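Local coordinates for protein epoxyqueuosine reductase (Streptococcus thermophilus, PDB 5D6S) that belongs to the QueG family of iron-sulfur proteins and binds cobalamin together with two iron/sulfur clusters, at residues A[126-131]-A[154-159]; A[97-102]-A[189-194]; A[79-84]-A[160-165]; A[41-46]-A[133-138]. One frame throughout, in Å; residues are numbered along the deposited sequence.

Contact 1: residues A[126-131]-A[154-159]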
# COMPACT_ATOMS: atom_id res chain seq x y z
N LEU A 126 -7.78 -11.38 -1.82
CA LEU A 126 -7.03 -11.53 -3.07
C LEU A 126 -6.44 -10.26 -3.67
O LEU A 126 -7.09 -9.23 -3.72
CB LEU A 126 -7.88 -12.19 -4.14
CG LEU A 126 -7.03 -13.23 -4.86
CD1 LEU A 126 -6.79 -14.37 -3.88
CD2 LEU A 126 -7.71 -13.76 -6.10
N ASP A 127 -5.19 -10.36 -4.10
CA ASP A 127 -4.41 -9.25 -4.60
C ASP A 127 -5.25 -8.50 -5.60
O ASP A 127 -5.66 -9.06 -6.62
CB ASP A 127 -3.16 -9.79 -5.29
CG ASP A 127 -2.28 -8.69 -5.88
OD1 ASP A 127 -2.58 -7.50 -5.71
OD2 ASP A 127 -1.29 -9.03 -6.56
N TYR A 128 -5.53 -7.23 -5.29
CA TYR A 128 -6.34 -6.40 -6.19
C TYR A 128 -5.86 -6.46 -7.64
O TYR A 128 -6.66 -6.50 -8.56
CB TYR A 128 -6.46 -4.94 -5.67
CG TYR A 128 -5.26 -4.03 -5.78
CD1 TYR A 128 -4.98 -3.35 -6.96
CD2 TYR A 128 -4.42 -3.81 -4.70
CE1 TYR A 128 -3.90 -2.48 -7.06
CE2 TYR A 128 -3.33 -2.96 -4.80
CZ TYR A 128 -3.08 -2.29 -6.00
OH TYR A 128 -2.00 -1.45 -6.12
N HIS A 129 -4.55 -6.45 -7.85
CA HIS A 129 -4.01 -6.54 -9.21
C HIS A 129 -4.65 -7.67 -9.96
O HIS A 129 -4.99 -7.51 -11.12
CB HIS A 129 -2.47 -6.77 -9.22
CG HIS A 129 -1.69 -5.66 -8.59
ND1 HIS A 129 -1.52 -5.55 -7.23
CD2 HIS A 129 -1.01 -4.62 -9.14
CE1 HIS A 129 -0.78 -4.48 -6.96
NE2 HIS A 129 -0.46 -3.91 -8.10
N TYR A 130 -4.77 -8.84 -9.35
CA TYR A 130 -5.39 -9.95 -10.06
C TYR A 130 -6.90 -9.71 -10.23
O TYR A 130 -7.45 -9.97 -11.30
CB TYR A 130 -5.16 -11.30 -9.37
CG TYR A 130 -6.16 -12.28 -9.92
CD1 TYR A 130 -6.05 -12.74 -11.24
CD2 TYR A 130 -7.29 -12.65 -9.19
CE1 TYR A 130 -7.00 -13.59 -11.78
CE2 TYR A 130 -8.25 -13.50 -9.71
CZ TYR A 130 -8.11 -13.96 -11.01
OH TYR A 130 -9.07 -14.80 -11.54
N VAL A 131 -7.56 -9.25 -9.17
CA VAL A 131 -9.01 -9.06 -9.20
C VAL A 131 -9.41 -8.10 -10.34
O VAL A 131 -10.29 -8.40 -11.13
CB VAL A 131 -9.57 -8.56 -7.85
CG1 VAL A 131 -11.07 -8.33 -7.93
CG2 VAL A 131 -9.29 -9.56 -6.73
N GLY A 154 -5.04 -2.56 -20.98
CA GLY A 154 -5.44 -2.51 -19.57
C GLY A 154 -4.30 -2.17 -18.63
O GLY A 154 -3.18 -2.62 -18.81
N MET A 155 -4.60 -1.39 -17.60
CA MET A 155 -3.63 -1.04 -16.56
C MET A 155 -4.24 -1.14 -15.16
O MET A 155 -5.39 -0.77 -14.96
CB MET A 155 -3.12 0.39 -16.79
CG MET A 155 -2.27 0.52 -18.02
SD MET A 155 -1.75 2.22 -18.19
CE MET A 155 -0.54 2.05 -19.51
N VAL A 156 -3.46 -1.61 -14.20
CA VAL A 156 -3.86 -1.49 -12.80
C VAL A 156 -2.61 -1.46 -11.90
O VAL A 156 -1.91 -2.45 -11.77
CB VAL A 156 -4.89 -2.58 -12.41
CG1 VAL A 156 -4.53 -3.91 -13.03
CG2 VAL A 156 -5.05 -2.69 -10.91
N ASP A 157 -2.31 -0.26 -11.38
CA ASP A 157 -1.17 0.03 -10.52
C ASP A 157 0.17 -0.02 -11.26
O ASP A 157 0.97 0.91 -11.17
CB ASP A 157 -1.18 -0.87 -9.28
CG ASP A 157 -0.03 -0.58 -8.31
OD1 ASP A 157 0.07 0.55 -7.79
OD2 ASP A 157 0.72 -1.51 -7.99
N THR A 158 0.41 -1.10 -12.00
CA THR A 158 1.74 -1.39 -12.54
C THR A 158 1.94 -0.82 -13.91
O THR A 158 3.01 -0.94 -14.50
CB THR A 158 1.91 -2.91 -12.70
OG1 THR A 158 0.87 -3.43 -13.52
CG2 THR A 158 1.85 -3.61 -11.36
N GLY A 159 0.90 -0.19 -14.45
CA GLY A 159 0.99 0.51 -15.72
C GLY A 159 1.64 1.90 -15.60
O GLY A 159 1.92 2.38 -14.49
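H129, in the first turn of helix 128-144, and V156, just past strand 152-155, are the nearest backbone points, with CA atoms 6.2 Å apart. The main link between the segments is polar. H129 NE2 donates to D157 OD2 at 2.7 Å, and the bond is nearly straight at 162°. OD2 sits at the imidazole edge, close to the ring plane. The nitrogen meets it on the anti side of the carboxylate, somewhat out of that plane. At the other end of the ring, H129 ND1 donates to the syn lone pair of D127 OD1 at 2.7 Å. The same OD1 accepts from H129 N at 3.1 Å, from above the carboxylate plane. D127 is thus the N-cap of helix 128-144, and one oxygen holds both the helix start and the ring. Bonded at both nitrogens, the imidazole has its rotation fixed. Facing it, the chain makes a tight turn that fits a classic gamma-turn: D157 has positive phi, and T158 N bonds to V156 O at 2.7 Å. Y128 and D157 belong to the cobalamin pocket, and D157 O accepts a hydrogen bond from the ligand. D157 CG, anti to its backbone N (chi1 -178°), swings out to H129 NE2 and the Y128 hydroxyl. That hydroxyl makes no hydrogen bond to the carboxylate, whose plane is 68° from the Y128 ring. Y128 lies over the imidazole, its CE1 above the centre of the H129 ring. T158 CG2 packs obliquely on H129 CD2 at 3.8 Å. V156 CG2 touches the edge of the Y128 ring, 4.0 Å from CD1.

Contact 2: residues A[97-102]-A[189-194]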
# COMPACT_ATOMS: atom_id res chain seq x y z
N ILE A 97 -11.97 2.37 -14.05
CA ILE A 97 -12.80 1.57 -13.13
C ILE A 97 -12.40 1.75 -11.66
O ILE A 97 -11.30 2.19 -11.35
CB ILE A 97 -12.82 0.07 -13.48
CG1 ILE A 97 -11.45 -0.55 -13.33
CG2 ILE A 97 -13.32 -0.11 -14.89
CD1 ILE A 97 -11.54 -2.06 -13.28
N ALA A 98 -13.35 1.46 -10.78
CA ALA A 98 -13.14 1.51 -9.34
C ALA A 98 -13.87 0.34 -8.71
O ALA A 98 -15.03 0.09 -9.02
CB ALA A 98 -13.64 2.81 -8.77
N VAL A 99 -13.17 -0.41 -7.86
CA VAL A 99 -13.78 -1.52 -7.12
C VAL A 99 -13.59 -1.18 -5.67
O VAL A 99 -12.47 -0.92 -5.22
CB VAL A 99 -13.13 -2.87 -7.44
CG1 VAL A 99 -13.75 -3.98 -6.60
CG2 VAL A 99 -13.28 -3.20 -8.91
N ALA A 100 -14.69 -1.17 -4.92
CA ALA A 100 -14.61 -0.81 -3.51
C ALA A 100 -14.17 -2.00 -2.68
O ALA A 100 -14.39 -3.15 -3.06
CB ALA A 100 -15.96 -0.29 -3.04
N TYR A 101 -13.53 -1.72 -1.54
CA TYR A 101 -13.11 -2.76 -0.58
C TYR A 101 -13.38 -2.35 0.87
O TYR A 101 -13.34 -1.16 1.21
CB TYR A 101 -11.62 -3.11 -0.76
CG TYR A 101 -10.64 -1.97 -0.50
CD1 TYR A 101 -10.27 -1.11 -1.51
CD2 TYR A 101 -10.06 -1.78 0.74
CE1 TYR A 101 -9.34 -0.09 -1.30
CE2 TYR A 101 -9.15 -0.75 0.97
CZ TYR A 101 -8.78 0.09 -0.06
OH TYR A 101 -7.89 1.13 0.13
N PRO A 102 -13.70 -3.34 1.72
CA PRO A 102 -13.99 -3.04 3.11
C PRO A 102 -12.76 -2.54 3.84
O PRO A 102 -11.67 -3.03 3.60
CB PRO A 102 -14.42 -4.39 3.69
CG PRO A 102 -13.89 -5.43 2.74
CD PRO A 102 -13.73 -4.78 1.41
N TYR A 189 -11.75 4.15 -0.08
CA TYR A 189 -11.55 2.69 -0.06
C TYR A 189 -11.99 2.02 -1.35
O TYR A 189 -12.84 1.12 -1.36
CB TYR A 189 -12.17 2.05 1.21
CG TYR A 189 -11.59 2.66 2.50
CD1 TYR A 189 -10.21 2.63 2.77
CD2 TYR A 189 -12.41 3.30 3.41
CE1 TYR A 189 -9.68 3.19 3.92
CE2 TYR A 189 -11.89 3.86 4.57
CZ TYR A 189 -10.53 3.80 4.82
OH TYR A 189 -10.04 4.36 5.99
N MET A 190 -11.32 2.45 -2.43
CA MET A 190 -11.46 1.86 -3.77
C MET A 190 -10.11 1.52 -4.44
O MET A 190 -9.15 2.32 -4.37
CB MET A 190 -12.16 2.83 -4.73
CG MET A 190 -13.47 3.43 -4.24
SD MET A 190 -14.01 4.74 -5.35
CE MET A 190 -12.87 6.08 -4.98
N TYR A 191 -10.05 0.35 -5.07
CA TYR A 191 -8.98 -0.00 -6.02
C TYR A 191 -9.29 0.64 -7.36
O TYR A 191 -10.45 0.71 -7.76
CB TYR A 191 -8.91 -1.51 -6.25
CG TYR A 191 -8.82 -2.38 -5.00
CD1 TYR A 191 -7.90 -2.11 -3.99
CD2 TYR A 191 -9.65 -3.50 -4.84
CE1 TYR A 191 -7.81 -2.91 -2.86
CE2 TYR A 191 -9.55 -4.32 -3.72
CZ TYR A 191 -8.63 -4.02 -2.73
OH TYR A 191 -8.54 -4.83 -1.62
N LEU A 192 -8.27 1.10 -8.06
CA LEU A 192 -8.45 1.75 -9.36
C LEU A 192 -7.81 0.97 -10.52
O LEU A 192 -6.82 0.28 -10.35
CB LEU A 192 -7.86 3.17 -9.36
CG LEU A 192 -8.47 4.16 -8.36
CD1 LEU A 192 -7.92 5.57 -8.57
CD2 LEU A 192 -9.99 4.15 -8.45
N GLY A 193 -8.41 1.12 -11.69
CA GLY A 193 -7.90 0.58 -12.94
C GLY A 193 -8.27 1.46 -14.13
O GLY A 193 -9.07 2.38 -14.01
N GLU A 194 -7.69 1.15 -15.28
CA GLU A 194 -7.96 1.85 -16.54
C GLU A 194 -7.96 0.89 -17.71
O GLU A 194 -7.15 -0.03 -17.77
CB GLU A 194 -6.87 2.86 -16.89
CG GLU A 194 -6.63 3.92 -15.86
CD GLU A 194 -5.51 3.56 -14.93
OE1 GLU A 194 -5.79 3.46 -13.72
OE2 GLU A 194 -4.37 3.36 -15.43
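Strands 93-100 and 190-197 are the two inner strands of the four-stranded antiparallel sheet, and here I97 to A100 pair with G193 to M190. The short segments run at 157° to each other. I97 and G193 form a hydrogen-bonded pair, as do V99 and Y191. In the second, V99 N bonds to Y191 O at 2.9 Å and Y191 N returns to V99 O at 2.7 Å. Y101 N adds a bond to Y189 O at 2.9 Å, just past the strand end. On the face with A98 and A100, the A98 CB touches M190 SD and L192 CD2, both at 3.9 Å. At this end of the pairing three tyrosines cluster: Y191 from the strand, Y101 and Y189 from just outside it. The Y101 ring makes an offset stack on Y191, with centroids 4.3 Å apart and planes 13° apart. Over its opposite face lies Y189, whose CB makes a CH-pi contact at 4.1 Å from the Y101 centroid. The Y189 ring itself turns an edge to that face, offset, with planes at 71°. M190 O and L192 O point away from strand 93-100 and accept hydrogen bonds from cobalamin, so strand 190-197 serves both sheet and ligand pocket.

Contact 3: residues A[79-84]-A[160-165]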
# COMPACT_ATOMS: atom_id res chain seq x y z
N GLU A 79 7.35 10.67 -20.03
CA GLU A 79 6.54 10.80 -21.25
C GLU A 79 5.45 9.76 -21.33
O GLU A 79 4.30 10.09 -21.57
CB GLU A 79 7.40 10.70 -22.51
CG GLU A 79 8.10 11.99 -22.90
CD GLU A 79 9.31 12.30 -22.03
OE1 GLU A 79 9.77 11.41 -21.27
OE2 GLU A 79 9.79 13.46 -22.09
N GLU A 80 5.81 8.49 -21.09
CA GLU A 80 4.82 7.39 -21.13
C GLU A 80 3.69 7.58 -20.09
O GLU A 80 2.62 6.97 -20.16
CB GLU A 80 5.50 6.02 -20.95
CG GLU A 80 6.08 5.46 -22.24
CD GLU A 80 6.92 4.19 -22.09
OE1 GLU A 80 7.52 3.79 -23.12
OE2 GLU A 80 7.01 3.60 -20.99
N ARG A 81 3.98 8.43 -19.12
CA ARG A 81 3.09 8.69 -18.01
C ARG A 81 1.95 9.67 -18.33
O ARG A 81 0.84 9.55 -17.80
CB ARG A 81 3.92 9.26 -16.88
CG ARG A 81 3.47 8.77 -15.54
CD ARG A 81 4.40 7.73 -14.95
NE ARG A 81 4.45 8.02 -13.54
CZ ARG A 81 3.53 7.69 -12.64
NH1 ARG A 81 3.70 8.07 -11.38
NH2 ARG A 81 2.46 6.98 -12.95
N ILE A 82 2.25 10.63 -19.21
CA ILE A 82 1.32 11.72 -19.56
C ILE A 82 0.70 11.61 -20.97
O ILE A 82 -0.34 12.20 -21.23
CB ILE A 82 1.98 13.11 -19.44
CG1 ILE A 82 3.47 13.03 -19.74
CG2 ILE A 82 1.80 13.68 -18.05
CD1 ILE A 82 4.05 14.35 -20.13
N TYR A 83 1.33 10.85 -21.87
CA TYR A 83 0.87 10.73 -23.25
C TYR A 83 0.31 9.34 -23.52
O TYR A 83 1.05 8.44 -23.95
CB TYR A 83 2.02 11.04 -24.24
CG TYR A 83 2.64 12.42 -24.09
CD1 TYR A 83 1.84 13.56 -24.02
CD2 TYR A 83 4.02 12.58 -24.03
CE1 TYR A 83 2.39 14.83 -23.87
CE2 TYR A 83 4.58 13.84 -23.88
CZ TYR A 83 3.76 14.97 -23.80
OH TYR A 83 4.31 16.22 -23.63
N PRO A 84 -1.01 9.15 -23.32
CA PRO A 84 -1.64 7.84 -23.49
C PRO A 84 -1.41 7.16 -24.83
O PRO A 84 -1.47 5.92 -24.92
CB PRO A 84 -3.13 8.14 -23.33
CG PRO A 84 -3.18 9.32 -22.47
CD PRO A 84 -1.97 10.14 -22.84
N ALA A 160 1.82 2.56 -16.75
CA ALA A 160 2.53 3.85 -16.86
C ALA A 160 1.69 5.07 -16.48
O ALA A 160 2.22 6.09 -16.03
CB ALA A 160 3.03 4.04 -18.26
N LEU A 161 0.39 4.98 -16.64
CA LEU A 161 -0.45 6.12 -16.28
C LEU A 161 -0.52 6.38 -14.78
O LEU A 161 -0.32 5.48 -13.95
CB LEU A 161 -1.87 5.96 -16.85
CG LEU A 161 -1.92 5.91 -18.38
CD1 LEU A 161 -3.37 5.81 -18.83
CD2 LEU A 161 -1.25 7.11 -19.02
N VAL A 162 -0.86 7.63 -14.46
CA VAL A 162 -1.19 8.04 -13.11
C VAL A 162 -2.64 7.63 -12.85
O VAL A 162 -3.55 8.34 -13.22
CB VAL A 162 -1.00 9.56 -12.92
CG1 VAL A 162 -1.24 9.94 -11.48
CG2 VAL A 162 0.39 9.98 -13.37
N ASP A 163 -2.84 6.47 -12.24
CA ASP A 163 -4.17 5.87 -12.06
C ASP A 163 -5.14 6.82 -11.36
O ASP A 163 -6.36 6.72 -11.47
CB ASP A 163 -4.07 4.61 -11.20
CG ASP A 163 -3.38 3.47 -11.91
OD1 ASP A 163 -2.93 3.66 -13.07
OD2 ASP A 163 -3.28 2.37 -11.30
N THR A 164 -4.57 7.73 -10.59
CA THR A 164 -5.32 8.53 -9.68
C THR A 164 -5.94 9.71 -10.45
O THR A 164 -7.08 10.08 -10.20
CB THR A 164 -4.37 8.93 -8.53
OG1 THR A 164 -5.08 8.90 -7.29
CG2 THR A 164 -3.72 10.27 -8.75
N ALA A 165 -5.17 10.25 -11.38
CA ALA A 165 -5.56 11.43 -12.17
C ALA A 165 -6.48 11.05 -13.32
O ALA A 165 -7.30 11.85 -13.78
CB ALA A 165 -4.31 12.13 -12.72
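The R81 guanidinium has V162 CG2 over one face, 3.6 Å above the plane and offset toward the rim. The side chains of R81 and V162 cross at about a right angle. Two backbone oxygens, A160 O and L161 O, lie at the guanidinium edge in its plane. R81 NH2 donates to A160 O at 3.2 Å, and the bond is straight at 174°. The donor stands above the plane of the A160 carbonyl. L161 O is also close, 3.3 Å from R81 NH2. A chi2 of 105° brings R81 CD to the A160 carbonyl, and CG lies by the same oxygen that NH2 binds. R81 CA joins in with a CA-H...O contact to A160 O at 3.4 Å. The backbones come close here, with the CA atoms of R81 and L161 4.7 Å apart. A160 CB packs against E80 O at 3.5 Å. L161 CD2 sits 3.4 Å from R81 O. The other terminal nitrogen, R81 NH1, donates to cobalamin, so the guanidinium bridges protein backbone and ligand. D163 OD1 is 6.3 Å from R81 NH2, an opposite charge nearby but not in contact. V162 takes the N-cap position of helix 163-169, and D163 N in the first turn donates to cobalamin. L161 O accepts a hydrogen bond from the same ligand. This is a wall of the cobalamin pocket, in which a helix N terminus and the loop before it meet the ligand through backbone groups.

Contact 4: residues A[41-46]-A[133-138]; sequences IGISKI and QDKLKR
A chi1 of 67° sets I41 CG1 between its backbone N and carbonyl carbon, and from there CD1 continues to R138 CB at 3.8 Å and K135 O at 3.6 Å. The I41 and R138 side chains lie alongside each other but run in opposite senses. I41 CG2 comes over one face of the R138 guanidinium, 3.6 Å above the plane and toward its rim. The second meeting is at K135. Its chain is extended as far as CE and bends only at chi4 (47°). K135 CE lies 3.3 Å from both I41 O and G42 O, and K135 CD meets I43 CG1 at 4.0 Å. No hydrogen bond joins the segments. R138 NE also pairs with D134 OD2 at 3.4 Å, by charge alone, since the oxygen lies well out of the guanidinium plane. G42, with positive phi, is the C-prime residue of a Schellman motif that ends helix 30-40, where I43 N bonds to A38 O and G42 N to K39 O. The contact sets the turn between helix 30-40 and strand 45-50 against helix 128-144. Both pack on strand 93-100: I43 and L136 touch I97, and K135 touches V99.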
# COMPACT_ATOMS: atom_id res chain seq x y z
N ILE A 41 -20.48 -7.16 -13.58
CA ILE A 41 -19.26 -7.92 -13.22
C ILE A 41 -18.51 -7.34 -12.01
O ILE A 41 -17.32 -7.58 -11.83
CB ILE A 41 -18.30 -8.09 -14.41
CG1 ILE A 41 -17.69 -6.75 -14.84
CG2 ILE A 41 -19.01 -8.81 -15.55
CD1 ILE A 41 -16.91 -6.81 -16.14
N GLY A 42 -19.22 -6.62 -11.15
CA GLY A 42 -18.71 -6.28 -9.82
C GLY A 42 -17.92 -5.00 -9.74
O GLY A 42 -17.26 -4.75 -8.73
N ILE A 43 -17.98 -4.18 -10.78
CA ILE A 43 -17.28 -2.90 -10.75
C ILE A 43 -18.15 -1.89 -10.04
O ILE A 43 -19.27 -1.63 -10.46
CB ILE A 43 -16.94 -2.40 -12.16
CG1 ILE A 43 -15.99 -3.38 -12.83
CG2 ILE A 43 -16.32 -1.01 -12.11
CD1 ILE A 43 -15.76 -3.08 -14.29
N SER A 44 -17.62 -1.28 -8.98
CA SER A 44 -18.40 -0.41 -8.11
C SER A 44 -18.65 0.99 -8.69
O SER A 44 -19.49 1.75 -8.19
CB SER A 44 -17.72 -0.28 -6.74
OG SER A 44 -17.72 -1.52 -6.07
N LYS A 45 -17.87 1.36 -9.69
CA LYS A 45 -18.01 2.68 -10.32
C LYS A 45 -17.25 2.66 -11.62
O LYS A 45 -16.27 1.93 -11.75
CB LYS A 45 -17.47 3.80 -9.45
CG LYS A 45 -18.49 4.81 -8.99
CD LYS A 45 -17.87 5.77 -7.98
CE LYS A 45 -18.73 6.99 -7.74
NZ LYS A 45 -18.44 8.03 -8.75
N ILE A 46 -17.68 3.49 -12.56
CA ILE A 46 -17.04 3.56 -13.87
C ILE A 46 -17.16 4.96 -14.41
O ILE A 46 -18.08 5.71 -14.06
CB ILE A 46 -17.63 2.52 -14.83
CG1 ILE A 46 -16.84 2.47 -16.13
CG2 ILE A 46 -19.12 2.77 -15.07
CD1 ILE A 46 -17.00 1.15 -16.85
N GLN A 133 -7.54 -6.97 -13.01
CA GLN A 133 -7.16 -7.42 -14.34
C GLN A 133 -8.18 -8.41 -14.85
O GLN A 133 -8.50 -8.38 -16.03
CB GLN A 133 -5.75 -8.03 -14.38
CG GLN A 133 -4.68 -7.00 -14.77
CD GLN A 133 -3.29 -7.33 -14.22
OE1 GLN A 133 -2.68 -6.54 -13.49
NE2 GLN A 133 -2.81 -8.52 -14.55
N ASP A 134 -8.71 -9.26 -13.97
CA ASP A 134 -9.80 -10.16 -14.34
C ASP A 134 -11.06 -9.38 -14.79
O ASP A 134 -11.64 -9.67 -15.83
CB ASP A 134 -10.14 -11.10 -13.18
CG ASP A 134 -11.33 -12.01 -13.48
OD1 ASP A 134 -11.15 -12.96 -14.27
OD2 ASP A 134 -12.43 -11.77 -12.91
N LYS A 135 -11.48 -8.40 -13.99
CA LYS A 135 -12.62 -7.52 -14.34
C LYS A 135 -12.45 -6.76 -15.68
O LYS A 135 -13.36 -6.76 -16.51
CB LYS A 135 -12.90 -6.53 -13.20
CG LYS A 135 -13.66 -7.16 -12.04
CD LYS A 135 -13.82 -6.18 -10.89
CE LYS A 135 -14.86 -6.63 -9.87
NZ LYS A 135 -14.73 -8.06 -9.48
N LEU A 136 -11.30 -6.13 -15.89
CA LEU A 136 -10.95 -5.52 -17.18
C LEU A 136 -10.93 -6.47 -18.38
O LEU A 136 -11.13 -6.04 -19.51
CB LEU A 136 -9.57 -4.87 -17.11
CG LEU A 136 -9.41 -3.65 -16.21
CD1 LEU A 136 -8.01 -3.08 -16.42
CD2 LEU A 136 -10.45 -2.59 -16.50
N LYS A 137 -10.60 -7.73 -18.15
CA LYS A 137 -10.55 -8.72 -19.22
C LYS A 137 -11.97 -9.01 -19.66
O LYS A 137 -12.26 -9.02 -20.85
CB LYS A 137 -9.94 -10.02 -18.70
CG LYS A 137 -8.74 -10.52 -19.47
CD LYS A 137 -7.84 -11.30 -18.52
CE LYS A 137 -6.81 -12.11 -19.29
NZ LYS A 137 -5.74 -12.69 -18.43
N ARG A 138 -12.84 -9.24 -18.67
CA ARG A 138 -14.28 -9.46 -18.87
C ARG A 138 -15.00 -8.30 -19.59
O ARG A 138 -15.76 -8.52 -20.54
CB ARG A 138 -14.96 -9.75 -17.52
CG ARG A 138 -15.15 -11.24 -17.24
CD ARG A 138 -14.58 -11.67 -15.90
NE ARG A 138 -15.25 -11.05 -14.75
CZ ARG A 138 -16.45 -11.38 -14.28
NH1 ARG A 138 -17.17 -12.33 -14.87
NH2 ARG A 138 -16.93 -10.77 -13.21

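Contacts 1, 2 and 4 involve the four-stranded sheet; contacts 1, 2 and 3 line the cobalamin pocket. Contacts 1 and 4 share helix 128-144, the first at its start, the second further along, and their centres are 11 Å apart. Contact 2 lies about 9 Å from contact 4 and 10 Å from contact 1, centre to centre. A hydrogen bond from A98 N to K45 O (3.1 Å) joins contact 2 to contact 4, and one from M155 N to E194 O (2.9 Å) joins it to contact 1. Y128 stacks on Y191, extending the tyrosine cluster. The hydrogen bond D157 N to D163 OD2 (2.8 Å) ties contact 1 to contact 3. Contact 4 stands back, with the K135 side chain about 12 Å from cobalamin.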